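Local coordinates for Slr0280 protein (Synechocystis sp., PDB 5H3K) that is of unknown function but contains a phosphodiester glycosidase (NAGPA-family) domain and so may cleave sugar phosphodiester linkages, at residues 340-345 with 499-504; 366-371 with 516-521; 382-387 with 485-490; 532-537 with 572-577. One frame throughout, in Å; residues are numbered along the deposited sequence.

Contact 1: 340-345 with 499-504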
loop_
_atom_site.group_PDB
_atom_site.type_symbol
_atom_site.label_atom_id
_atom_site.label_comp_id
_atom_site.label_asym_id
_atom_site.label_seq_id
_atom_site.Cartn_x
_atom_site.Cartn_y
_atom_site.Cartn_z
ATOM N N ALA A 340 -4.778 -2.345 -3.019
ATOM C CA ALA A 340 -5.208 -2.867 -4.314
ATOM C C ALA A 340 -6.717 -3.051 -4.472
ATOM O O ALA A 340 -7.425 -2.124 -4.883
ATOM C CB ALA A 340 -4.435 -4.176 -4.655
ATOM N N GLY A 341 -7.227 -4.243 -4.170
ATOM C CA GLY A 341 -8.594 -4.567 -4.544
ATOM C C GLY A 341 -9.712 -4.042 -3.643
ATOM O O GLY A 341 -9.502 -3.752 -2.462
ATOM N N PHE A 342 -10.920 -3.953 -4.200
ATOM C CA PHE A 342 -12.108 -3.600 -3.431
ATOM C C PHE A 342 -12.511 -4.706 -2.450
ATOM O O PHE A 342 -12.239 -5.894 -2.672
ATOM C CB PHE A 342 -13.264 -3.317 -4.384
ATOM C CG PHE A 342 -13.031 -2.129 -5.270
ATOM C CD1 PHE A 342 -12.821 -2.285 -6.633
ATOM C CD2 PHE A 342 -13.014 -0.852 -4.727
ATOM C CE1 PHE A 342 -12.601 -1.172 -7.459
ATOM C CE2 PHE A 342 -12.797 0.273 -5.542
ATOM C CZ PHE A 342 -12.593 0.115 -6.893
ATOM N N PHE A 343 -13.161 -4.308 -1.366
ATOM C CA PHE A 343 -13.572 -5.235 -0.323
ATOM C C PHE A 343 -14.761 -4.660 0.422
ATOM O O PHE A 343 -15.082 -3.469 0.288
ATOM C CB PHE A 343 -12.406 -5.519 0.655
ATOM C CG PHE A 343 -11.860 -4.277 1.361
ATOM C CD1 PHE A 343 -10.905 -3.472 0.748
ATOM C CD2 PHE A 343 -12.301 -3.930 2.635
ATOM C CE1 PHE A 343 -10.403 -2.325 1.385
ATOM C CE2 PHE A 343 -11.805 -2.787 3.282
ATOM C CZ PHE A 343 -10.850 -1.984 2.646
ATOM N N ASN A 344 -15.408 -5.524 1.192
ATOM C CA ASN A 344 -16.529 -5.152 2.042
ATOM C C ASN A 344 -15.952 -4.892 3.422
ATOM O O ASN A 344 -15.452 -5.806 4.070
ATOM C CB ASN A 344 -17.520 -6.320 2.066
ATOM C CG ASN A 344 -18.761 -6.032 2.894
ATOM O OD1 ASN A 344 -18.716 -5.271 3.859
ATOM N ND2 ASN A 344 -19.865 -6.668 2.538
ATOM N N ARG A 345 -15.959 -3.641 3.880
ATOM C CA ARG A 345 -15.307 -3.364 5.164
ATOM C C ARG A 345 -16.099 -3.928 6.346
ATOM O O ARG A 345 -15.558 -4.111 7.434
ATOM C CB ARG A 345 -15.033 -1.871 5.353
ATOM C CG ARG A 345 -16.251 -0.992 5.250
ATOM C CD ARG A 345 -15.901 0.445 5.631
ATOM N NE ARG A 345 -15.693 0.594 7.072
ATOM C CZ ARG A 345 -16.678 0.771 7.952
ATOM N NH1 ARG A 345 -16.404 0.900 9.245
ATOM N NH2 ARG A 345 -17.941 0.812 7.538
ATOM N N MET A 499 -4.533 -9.074 -10.370
ATOM C CA MET A 499 -5.302 -8.271 -9.440
ATOM C C MET A 499 -6.419 -7.557 -10.187
ATOM O O MET A 499 -6.163 -6.821 -11.158
ATOM C CB MET A 499 -4.388 -7.238 -8.767
ATOM C CG MET A 499 -5.113 -6.203 -7.897
ATOM S SD MET A 499 -5.941 -6.919 -6.476
ATOM C CE MET A 499 -4.580 -7.662 -5.581
ATOM N N GLY A 500 -7.653 -7.742 -9.724
ATOM C CA GLY A 500 -8.776 -6.977 -10.229
ATOM C C GLY A 500 -9.087 -5.764 -9.351
ATOM O O GLY A 500 -8.834 -5.752 -8.134
ATOM N N ALA A 501 -9.614 -4.719 -9.975
ATOM C CA ALA A 501 -10.136 -3.575 -9.244
ATOM C C ALA A 501 -11.080 -2.842 -10.147
ATOM O O ALA A 501 -12.201 -3.306 -10.394
ATOM C CB ALA A 501 -9.022 -2.651 -8.722
ATOM N N GLY A 502 -10.630 -1.699 -10.653
ATOM C CA GLY A 502 -11.400 -0.986 -11.648
ATOM C C GLY A 502 -11.837 0.406 -11.227
ATOM O O GLY A 502 -11.774 0.776 -10.052
ATOM N N PRO A 503 -12.294 1.206 -12.198
ATOM C CA PRO A 503 -12.387 0.786 -13.604
ATOM C C PRO A 503 -11.060 0.831 -14.338
ATOM O O PRO A 503 -10.097 1.464 -13.884
ATOM C CB PRO A 503 -13.395 1.771 -14.218
ATOM C CG PRO A 503 -13.463 2.930 -13.256
ATOM C CD PRO A 503 -13.022 2.455 -11.908
ATOM N N LEU A 504 -11.001 0.137 -15.465
ATOM C CA LEU A 504 -9.872 0.283 -16.374
ATOM C C LEU A 504 -9.908 1.718 -16.908
ATOM O O LEU A 504 -10.956 2.183 -17.359
ATOM C CB LEU A 504 -9.996 -0.722 -17.518
ATOM C CG LEU A 504 -8.811 -0.827 -18.468
ATOM C CD1 LEU A 504 -7.592 -1.345 -17.717
ATOM C CD2 LEU A 504 -9.183 -1.772 -19.617
HETATM O O HOH W 1 -11.428 -5.574 -6.592
#

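Contact 2: 366-371 with 516-521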
loop_
_atom_site.group_PDB
_atom_site.type_symbol
_atom_site.label_atom_id
_atom_site.label_comp_id
_atom_site.label_asym_id
_atom_site.label_seq_id
_atom_site.Cartn_x
_atom_site.Cartn_y
_atom_site.Cartn_z
ATOM N N LEU A 366 -18.114 -8.740 -11.931
ATOM C CA LEU A 366 -18.683 -7.621 -12.693
ATOM C C LEU A 366 -17.887 -7.211 -13.943
ATOM O O LEU A 366 -17.966 -6.074 -14.383
ATOM C CB LEU A 366 -18.911 -6.420 -11.769
ATOM C CG LEU A 366 -20.003 -6.673 -10.729
ATOM C CD1 LEU A 366 -19.962 -5.617 -9.617
ATOM C CD2 LEU A 366 -21.364 -6.689 -11.419
ATOM N N ASN A 367 -17.114 -8.142 -14.497
ATOM C CA ASN A 367 -16.295 -7.888 -15.679
ATOM C C ASN A 367 -15.428 -6.639 -15.483
ATOM O O ASN A 367 -15.256 -5.831 -16.394
ATOM C CB ASN A 367 -17.172 -7.764 -16.926
ATOM C CG ASN A 367 -16.444 -8.172 -18.203
ATOM O OD1 ASN A 367 -15.603 -9.082 -18.194
ATOM N ND2 ASN A 367 -16.768 -7.506 -19.314
ATOM N N ARG A 368 -14.863 -6.509 -14.286
ATOM C CA ARG A 368 -14.097 -5.323 -13.926
ATOM C C ARG A 368 -12.657 -5.331 -14.403
ATOM O O ARG A 368 -12.076 -6.390 -14.653
ATOM C CB ARG A 368 -14.172 -5.102 -12.425
ATOM C CG ARG A 368 -15.488 -4.455 -12.060
ATOM C CD ARG A 368 -15.694 -4.293 -10.572
ATOM N NE ARG A 368 -16.872 -3.453 -10.396
ATOM C CZ ARG A 368 -17.376 -3.055 -9.232
ATOM N NH1 ARG A 368 -16.835 -3.439 -8.078
ATOM N NH2 ARG A 368 -18.448 -2.268 -9.236
ATOM N N GLY A 369 -12.099 -4.128 -14.528
ATOM C CA GLY A 369 -10.714 -3.933 -14.919
ATOM C C GLY A 369 -9.755 -4.732 -14.054
ATOM O O GLY A 369 -9.955 -4.852 -12.837
ATOM N N ALA A 370 -8.721 -5.286 -14.683
ATOM C CA ALA A 370 -7.740 -6.121 -14.002
ATOM C C ALA A 370 -6.394 -6.043 -14.697
ATOM O O ALA A 370 -6.316 -5.778 -15.904
ATOM C CB ALA A 370 -8.226 -7.590 -13.929
ATOM N N ILE A 371 -5.344 -6.291 -13.924
ATOM C CA ILE A 371 -3.983 -6.441 -14.437
ATOM C C ILE A 371 -3.486 -7.852 -14.125
ATOM O O ILE A 371 -3.812 -8.407 -13.079
ATOM C CB ILE A 371 -3.028 -5.367 -13.829
ATOM C CG1 ILE A 371 -1.658 -5.390 -14.516
ATOM C CG2 ILE A 371 -2.882 -5.530 -12.305
ATOM C CD1 ILE A 371 -0.657 -4.380 -13.917
ATOM N N THR A 516 -19.858 2.754 -15.829
ATOM C CA THR A 516 -21.192 2.150 -15.796
ATOM C C THR A 516 -21.119 0.718 -16.315
ATOM O O THR A 516 -21.769 -0.186 -15.779
ATOM C CB THR A 516 -22.214 2.977 -16.610
ATOM O OG1 THR A 516 -22.490 4.196 -15.907
ATOM C CG2 THR A 516 -23.523 2.193 -16.812
ATOM N N GLY A 517 -20.301 0.519 -17.344
ATOM C CA GLY A 517 -20.106 -0.787 -17.951
ATOM C C GLY A 517 -19.511 -1.786 -16.978
ATOM O O GLY A 517 -19.789 -2.990 -17.050
ATOM N N GLU A 518 -18.692 -1.288 -16.063
ATOM C CA GLU A 518 -18.074 -2.137 -15.045
ATOM C C GLU A 518 -18.891 -2.207 -13.751
ATOM O O GLU A 518 -18.404 -2.678 -12.721
ATOM C CB GLU A 518 -16.645 -1.662 -14.757
ATOM C CG GLU A 518 -15.694 -1.825 -15.942
ATOM C CD GLU A 518 -14.242 -1.597 -15.566
ATOM O OE1 GLU A 518 -13.864 -1.929 -14.413
ATOM O OE2 GLU A 518 -13.470 -1.105 -16.421
ATOM N N GLY A 519 -20.126 -1.709 -13.793
ATOM C CA GLY A 519 -21.041 -1.847 -12.668
ATOM C C GLY A 519 -20.821 -0.936 -11.469
ATOM O O GLY A 519 -21.277 -1.237 -10.363
ATOM N N PHE A 520 -20.127 0.177 -11.667
ATOM C CA PHE A 520 -19.924 1.126 -10.578
ATOM C C PHE A 520 -21.105 2.081 -10.485
ATOM O O PHE A 520 -21.638 2.508 -11.514
ATOM C CB PHE A 520 -18.628 1.893 -10.811
ATOM C CG PHE A 520 -17.388 1.065 -10.560
ATOM C CD1 PHE A 520 -16.724 0.430 -11.603
ATOM C CD2 PHE A 520 -16.896 0.922 -9.272
ATOM C CE1 PHE A 520 -15.575 -0.344 -11.362
ATOM C CE2 PHE A 520 -15.754 0.164 -9.026
ATOM C CZ PHE A 520 -15.097 -0.465 -10.070
ATOM N N SER A 521 -21.511 2.415 -9.258
ATOM C CA SER A 521 -22.729 3.205 -9.012
ATOM C C SER A 521 -22.598 4.659 -9.457
ATOM O O SER A 521 -21.490 5.146 -9.681
ATOM C CB SER A 521 -23.096 3.174 -7.530
ATOM O OG SER A 521 -22.181 3.944 -6.753
HETATM O O HOH W 2 -20.426 -4.898 -14.998
HETATM O O HOH W 3 -17.281 -4.146 -17.810
#

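Contact 3: 382-387 with 485-490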
loop_
_atom_site.group_PDB
_atom_site.type_symbol
_atom_site.label_atom_id
_atom_site.label_comp_id
_atom_site.label_asym_id
_atom_site.label_seq_id
_atom_site.Cartn_x
_atom_site.Cartn_y
_atom_site.Cartn_z
ATOM N N GLY A 382 -7.115 -5.712 -18.888
ATOM C CA GLY A 382 -8.371 -5.944 -19.578
ATOM C C GLY A 382 -9.498 -6.007 -18.586
ATOM O O GLY A 382 -9.284 -5.772 -17.405
ATOM N N ARG A 383 -10.694 -6.321 -19.062
ATOM C CA ARG A 383 -11.836 -6.484 -18.174
ATOM C C ARG A 383 -12.071 -7.976 -18.019
ATOM O O ARG A 383 -12.411 -8.670 -18.980
ATOM C CB ARG A 383 -13.050 -5.756 -18.736
ATOM C CG ARG A 383 -12.770 -4.259 -18.879
ATOM C CD ARG A 383 -14.028 -3.467 -19.195
ATOM N NE ARG A 383 -13.761 -2.024 -19.252
ATOM C CZ ARG A 383 -13.317 -1.377 -20.331
ATOM N NH1 ARG A 383 -13.071 -2.031 -21.459
ATOM N NH2 ARG A 383 -13.116 -0.067 -20.280
ATOM N N LEU A 384 -11.855 -8.466 -16.803
ATOM C CA LEU A 384 -11.683 -9.888 -16.571
ATOM C C LEU A 384 -12.956 -10.580 -16.079
ATOM O O LEU A 384 -13.657 -10.092 -15.192
ATOM C CB LEU A 384 -10.542 -10.101 -15.568
ATOM C CG LEU A 384 -10.331 -11.509 -15.010
ATOM C CD1 LEU A 384 -9.828 -12.436 -16.112
ATOM C CD2 LEU A 384 -9.355 -11.442 -13.839
ATOM N N SER A 385 -13.256 -11.730 -16.660
ATOM C CA SER A 385 -14.265 -12.606 -16.074
ATOM C C SER A 385 -13.727 -14.032 -16.058
ATOM O O SER A 385 -12.836 -14.385 -16.827
ATOM C CB SER A 385 -15.598 -12.510 -16.817
ATOM O OG SER A 385 -15.437 -12.925 -18.157
ATOM N N LEU A 386 -14.255 -14.841 -15.152
ATOM C CA LEU A 386 -13.796 -16.215 -15.025
ATOM C C LEU A 386 -15.035 -17.069 -14.937
ATOM O O LEU A 386 -15.949 -16.743 -14.190
ATOM C CB LEU A 386 -12.978 -16.379 -13.745
ATOM C CG LEU A 386 -12.617 -17.811 -13.345
ATOM C CD1 LEU A 386 -11.564 -18.364 -14.294
ATOM C CD2 LEU A 386 -12.140 -17.878 -11.889
ATOM N N SER A 387 -15.102 -18.135 -15.721
ATOM C CA SER A 387 -16.167 -19.104 -15.517
ATOM C C SER A 387 -15.539 -20.463 -15.273
ATOM O O SER A 387 -14.539 -20.819 -15.902
ATOM C CB SER A 387 -17.143 -19.142 -16.700
ATOM O OG SER A 387 -16.514 -19.623 -17.869
ATOM N N GLY A 485 -11.453 -24.143 -15.227
ATOM C CA GLY A 485 -11.634 -22.701 -15.275
ATOM C C GLY A 485 -10.971 -22.049 -16.473
ATOM O O GLY A 485 -9.897 -22.471 -16.910
ATOM N N ARG A 486 -11.607 -21.007 -17.000
ATOM C CA ARG A 486 -11.076 -20.279 -18.145
ATOM C C ARG A 486 -11.362 -18.788 -18.024
ATOM O O ARG A 486 -12.509 -18.388 -17.786
ATOM C CB ARG A 486 -11.688 -20.816 -19.439
ATOM C CG ARG A 486 -11.190 -20.122 -20.679
ATOM C CD ARG A 486 -11.498 -20.953 -21.920
ATOM N NE ARG A 486 -11.169 -20.227 -23.144
ATOM C CZ ARG A 486 -11.670 -20.513 -24.346
ATOM N NH1 ARG A 486 -12.524 -21.518 -24.495
ATOM N NH2 ARG A 486 -11.316 -19.790 -25.402
ATOM N N SER A 487 -10.328 -17.966 -18.200
ATOM C CA SER A 487 -10.491 -16.514 -18.095
ATOM C C SER A 487 -10.790 -15.893 -19.455
ATOM O O SER A 487 -10.406 -16.431 -20.489
ATOM C CB SER A 487 -9.240 -15.860 -17.507
ATOM O OG SER A 487 -8.877 -16.501 -16.305
ATOM N N THR A 488 -11.489 -14.762 -19.432
ATOM C CA THR A 488 -11.752 -13.954 -20.620
ATOM C C THR A 488 -11.393 -12.526 -20.231
ATOM O O THR A 488 -11.759 -12.076 -19.148
ATOM C CB THR A 488 -13.235 -14.036 -21.044
ATOM O OG1 THR A 488 -13.567 -15.396 -21.358
ATOM C CG2 THR A 488 -13.509 -13.168 -22.270
ATOM N N PRO A 489 -10.641 -11.809 -21.085
ATOM C CA PRO A 489 -10.074 -12.195 -22.389
ATOM C C PRO A 489 -9.105 -13.373 -22.296
ATOM O O PRO A 489 -8.462 -13.558 -21.262
ATOM C CB PRO A 489 -9.284 -10.944 -22.828
ATOM C CG PRO A 489 -9.743 -9.829 -21.963
ATOM C CD PRO A 489 -10.291 -10.427 -20.699
ATOM N N GLU A 490 -8.997 -14.137 -23.376
ATOM C CA GLU A 490 -8.112 -15.305 -23.424
ATOM C C GLU A 490 -6.678 -15.059 -22.952
ATOM O O GLU A 490 -6.061 -15.942 -22.344
ATOM C CB GLU A 490 -8.124 -15.897 -24.835
ATOM C CG GLU A 490 -7.487 -17.289 -24.968
ATOM C CD GLU A 490 -8.201 -18.375 -24.165
ATOM O OE1 GLU A 490 -9.384 -18.194 -23.787
ATOM O OE2 GLU A 490 -7.567 -19.429 -23.914
#

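Contact 4: 532-537 with 572-577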
loop_
_atom_site.group_PDB
_atom_site.type_symbol
_atom_site.label_atom_id
_atom_site.label_comp_id
_atom_site.label_asym_id
_atom_site.label_seq_id
_atom_site.Cartn_x
_atom_site.Cartn_y
_atom_site.Cartn_z
ATOM N N SER A 532 -5.722 5.471 -6.083
ATOM C CA SER A 532 -4.567 4.592 -6.277
ATOM C C SER A 532 -4.656 3.988 -7.671
ATOM O O SER A 532 -5.748 3.761 -8.191
ATOM C CB SER A 532 -4.546 3.456 -5.240
ATOM O OG SER A 532 -4.341 3.957 -3.931
ATOM N N ALA A 533 -3.512 3.722 -8.290
ATOM C CA ALA A 533 -3.513 3.042 -9.578
ATOM C C ALA A 533 -2.267 2.210 -9.759
ATOM O O ALA A 533 -1.237 2.448 -9.109
ATOM C CB ALA A 533 -3.665 4.044 -10.751
ATOM N N ILE A 534 -2.371 1.231 -10.650
ATOM C CA ILE A 534 -1.200 0.558 -11.185
ATOM C C ILE A 534 -1.214 0.737 -12.697
ATOM O O ILE A 534 -2.259 0.566 -13.345
ATOM C CB ILE A 534 -1.110 -0.937 -10.789
ATOM C CG1 ILE A 534 0.145 -1.569 -11.406
ATOM C CG2 ILE A 534 -2.386 -1.705 -11.185
ATOM C CD1 ILE A 534 0.524 -2.873 -10.765
ATOM N N ALA A 535 -0.065 1.099 -13.259
ATOM C CA ALA A 535 0.014 1.390 -14.676
ATOM C C ALA A 535 1.316 0.873 -15.251
ATOM O O ALA A 535 2.254 0.532 -14.506
ATOM C CB ALA A 535 -0.106 2.895 -14.908
ATOM N N VAL A 536 1.372 0.789 -16.573
ATOM C CA VAL A 536 2.652 0.554 -17.235
ATOM C C VAL A 536 2.926 1.671 -18.238
ATOM O O VAL A 536 2.003 2.149 -18.906
ATOM C CB VAL A 536 2.727 -0.837 -17.912
ATOM C CG1 VAL A 536 2.489 -1.943 -16.891
ATOM C CG2 VAL A 536 1.709 -0.941 -19.032
ATOM N N ASP A 537 4.186 2.094 -18.325
ATOM C CA ASP A 537 4.596 3.138 -19.282
ATOM C C ASP A 537 5.085 2.567 -20.622
ATOM O O ASP A 537 4.940 1.374 -20.877
ATOM C CB ASP A 537 5.648 4.080 -18.671
ATOM C CG ASP A 537 6.990 3.392 -18.374
ATOM O OD1 ASP A 537 7.330 2.331 -18.959
ATOM O OD2 ASP A 537 7.737 3.944 -17.542
ATOM N N ASN A 572 -1.118 1.876 -20.245
ATOM C CA ASN A 572 -2.236 1.097 -19.711
ATOM C C ASN A 572 -2.334 1.489 -18.241
ATOM O O ASN A 572 -1.301 1.671 -17.613
ATOM C CB ASN A 572 -1.950 -0.412 -19.804
ATOM C CG ASN A 572 -1.861 -0.919 -21.237
ATOM O OD1 ASN A 572 -2.712 -0.626 -22.071
ATOM N ND2 ASN A 572 -0.835 -1.708 -21.513
ATOM N N ALA A 573 -3.545 1.638 -17.697
ATOM C CA ALA A 573 -3.724 2.066 -16.317
ATOM C C ALA A 573 -5.002 1.488 -15.734
ATOM O O ALA A 573 -6.052 1.517 -16.379
ATOM C CB ALA A 573 -3.753 3.611 -16.229
ATOM N N LEU A 574 -4.897 0.971 -14.512
ATOM C CA LEU A 574 -6.015 0.386 -13.786
ATOM C C LEU A 574 -6.227 1.170 -12.507
ATOM O O LEU A 574 -5.294 1.337 -11.700
ATOM C CB LEU A 574 -5.707 -1.080 -13.443
ATOM C CG LEU A 574 -6.676 -1.787 -12.494
ATOM C CD1 LEU A 574 -8.016 -1.957 -13.178
ATOM C CD2 LEU A 574 -6.076 -3.150 -12.110
ATOM N N ASN A 575 -7.449 1.661 -12.320
ATOM C CA ASN A 575 -7.837 2.282 -11.063
ATOM C C ASN A 575 -7.903 1.213 -9.987
ATOM O O ASN A 575 -8.496 0.153 -10.201
ATOM C CB ASN A 575 -9.191 2.976 -11.182
ATOM C CG ASN A 575 -9.535 3.777 -9.937
ATOM O OD1 ASN A 575 -8.811 4.720 -9.566
ATOM N ND2 ASN A 575 -10.619 3.390 -9.257
ATOM N N LEU A 576 -7.249 1.467 -8.859
ATOM C CA LEU A 576 -7.311 0.566 -7.710
ATOM C C LEU A 576 -8.260 1.210 -6.707
ATOM O O LEU A 576 -8.774 2.313 -6.955
ATOM C CB LEU A 576 -5.905 0.376 -7.110
ATOM C CG LEU A 576 -4.867 -0.300 -8.033
ATOM C CD1 LEU A 576 -3.432 -0.302 -7.437
ATOM C CD2 LEU A 576 -5.289 -1.717 -8.395
ATOM N N ASP A 577 -8.512 0.549 -5.580
ATOM C CA ASP A 577 -9.365 1.131 -4.538
ATOM C C ASP A 577 -8.764 2.467 -4.053
ATOM O O ASP A 577 -7.543 2.631 -3.990
ATOM C CB ASP A 577 -9.503 0.125 -3.384
ATOM C CG ASP A 577 -10.525 0.533 -2.331
ATOM O OD1 ASP A 577 -11.442 1.355 -2.599
ATOM O OD2 ASP A 577 -10.416 -0.021 -1.203
HETATM O O HOH W 4 -8.444 4.800 -6.899
#

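Contact 1: 340-345 with 499-504
The carbonyl O of Gly502 accepts one hydrogen bond, from Asn575 ND2, and the edge of the Phe342 ring packs against it, Phe342 CE1 and CZ both lying 3.3 Å from Gly502 O. The contact probably belongs to a phosphodiester glycosidase (NAGPA-type) fold; here strand 497-500 of a mixed sheet runs into a loop and meets the loop 340-342 after strand 336-339. Phe342 CG stands anti to its carbonyl carbon (chi1 -64°), which lets the ring edge reach the Gly502 loop with the carbonyl near its plane, so that ring hydrogens face the oxygen. CE1 also comes 3.5 Å from Ala501 C. An alanine in place of Phe342 would remove this edge and would probably leave the loop at Ala501 and Gly502 less firmly packed. Glycine suits position 502, whose backbone angles would jam a side chain against the preceding carbonyl, and position 341, where a CB would crowd Met499 SD. A water joins the two segments, accepting from Phe342 N at 2.9 Å and probably donating to Gly500 O. Met499 leaves its strand with CG anti to the backbone N, then bends at chi2 and chi3, bringing CE to 3.6 Å from Ala340 CB.

Contact 2: 366-371 with 516-521
Arg368 and Glu518 carry this contact, with Phe520 as the flat floor beneath the arginine. The Arg368 chain is extended from CG to NE and carries the guanidinium edge to the carbonyls of the turn. NE donates to Glu518 O at 2.9 Å, an almost straight bond (174°) that lies in the guanidinium plane and nearly along the C=O axis. NH2 adds a weak, bent bond to Gly519 O. With its edge thus tied to two carbonyls, the guanidinium lies flat on Phe520, planes 7° apart, and Arg368 CZ sits 3.7 Å from the ring centroid in a cation-pi stack. Leu366 CD1 covers the other face of the guanidinium, completing a sandwich in which arginine supplies both the charge and the flatness.

The Glu518 carboxylate does not pair with this arginine. Its OE1 accepts from Gly369 N at 2.8 Å, the donor lying above the carboxylate plane, while OE2 bonds Leu504 N and forms a salt bridge with Arg383 NE. Gly519 has positive phi, and a CB there would press on Leu366 CD2. One water bridges Leu366 O, at 2.8 Å, to Gly517 O. The arrangement is that of a type I beta turn, Thr516 to Gly519, docked against Arg368 and Gly369 of segment 366-371, with Ser521 just beyond it as the N-cap of helix 522-526.

Contact 3: 382-387 with 485-490
An antiparallel ladder joins strand 379-392 to strand 481-488 in the mixed sheet, at the protein surface. Ser385 and Thr488 form a hydrogen-bonded pair: Ser385 N donates to Thr488 O at 2.9 Å, nearly along the C=O axis, and Thr488 N returns a bond to Ser385 O at 3.0 Å. In the next hydrogen-bonded pair, Ser387 with Arg486, Arg486 N reaches Ser387 O at 3.1 Å, whereas the bond from Ser387 N to Arg486 O is weak. Between them lies the non-hydrogen-bonded pair Leu386 and Ser487, and there the backbone N of Ser487 is bound by Asn493 OD1. As in antiparallel sheets generally, CA-H...O contacts supplement the ladder; Thr488 O takes one from Leu384 CA at 3.4 Å.

Leu384 and Leu386 both carry CG anti to the backbone N, and their CD1 atoms flank the Ser487 side chain: Leu384 CD1 is 3.7 Å from Ser487 CB, and Leu386 CD1 is 3.8 Å from Ser487 OG. The small serine side chain lets both methyls pack close to it. Ser385, Ser387, Arg486 and Thr488 occupy the other face, where polar residues suit the exposure. Arg486 grips Glu490 side-on, NE and NH2 both donating to OE1, and NE meets its syn lone pair at 2.8 Å. After Thr488 a cis peptide bond turns the chain away from the ladder, and Pro489 CD packs 3.2 Å from Arg383 O.

Contact 4: 532-537 with 572-577
Leu576 and Ile534 form the apolar centre of this antiparallel pair, Leu576 CD2 meeting Ile534 CG2 at 4.0 Å. With its CG beside the backbone N (chi1 -63°), Leu576 leans across to the other strand, and its second branch, CD1, rests 3.6 Å from Ala533 C. An alanine in place of Leu576 would take away both branches and would probably loosen the packing over Ala533 and Ile534. Leu574 CB touches the same Ile534 CG2, so beta-branched isoleucine serves two neighbours.

The reverse face carries Ala533, Ala535, Ala573 and Asn575. Ala535 and Ala573 are a non-hydrogen-bonded pair whose CB atoms are 3.9 Å apart, and their small size lets the strands come close. Between Ile534 and Leu574 the bonds are regular: Leu574 N to Ile534 O is 2.9 Å, and Ile534 N returns one to Leu574 O. At one end Asn572 N bonds Val536 O only weakly, and Val536 CG2 lies alongside the Asn572 amide, whose OD1 bonds Gln508 N. At the other, Leu576 N donates to Ser532 O at 2.8 Å from above the carbonyl plane, and a water accepts from Ser532 N at 2.9 Å and probably donates to Asn575 OD1, while Asn575 ND2 bonds Gly502 O.

Strands 542-547 and 504-507 flank the pair. Phe561 and Leu565 of helix 558-567 cover the Ala533 face, while on the opposite one Val536 and Asn572 touch Phe381 of strand 379-392.

Overall arrangement
Contacts 1 and 4 are buried, contact 2 is partly buried and contact 3 lies at the surface. Strands 497-500, 369-373 and 379-392 are successive neighbours in one mixed sheet, so contacts 1, 2 and 3 follow one another across it; contact 4 belongs to a different, antiparallel sheet. The two sheets meet where Leu574 and Ile534 of contact 4 pack on Gly369, Ala370 and Ile371 of contact 2. Chemistry follows depth: contact 4 pairs backbone and aliphatic groups, contact 1 relies on van der Waals packing and a water, and contact 2 uses buried and half-buried charge. Contact 3 turns serine, threonine and a salt bridge outward. Glu518 ties contact 2 to contacts 1 and 3.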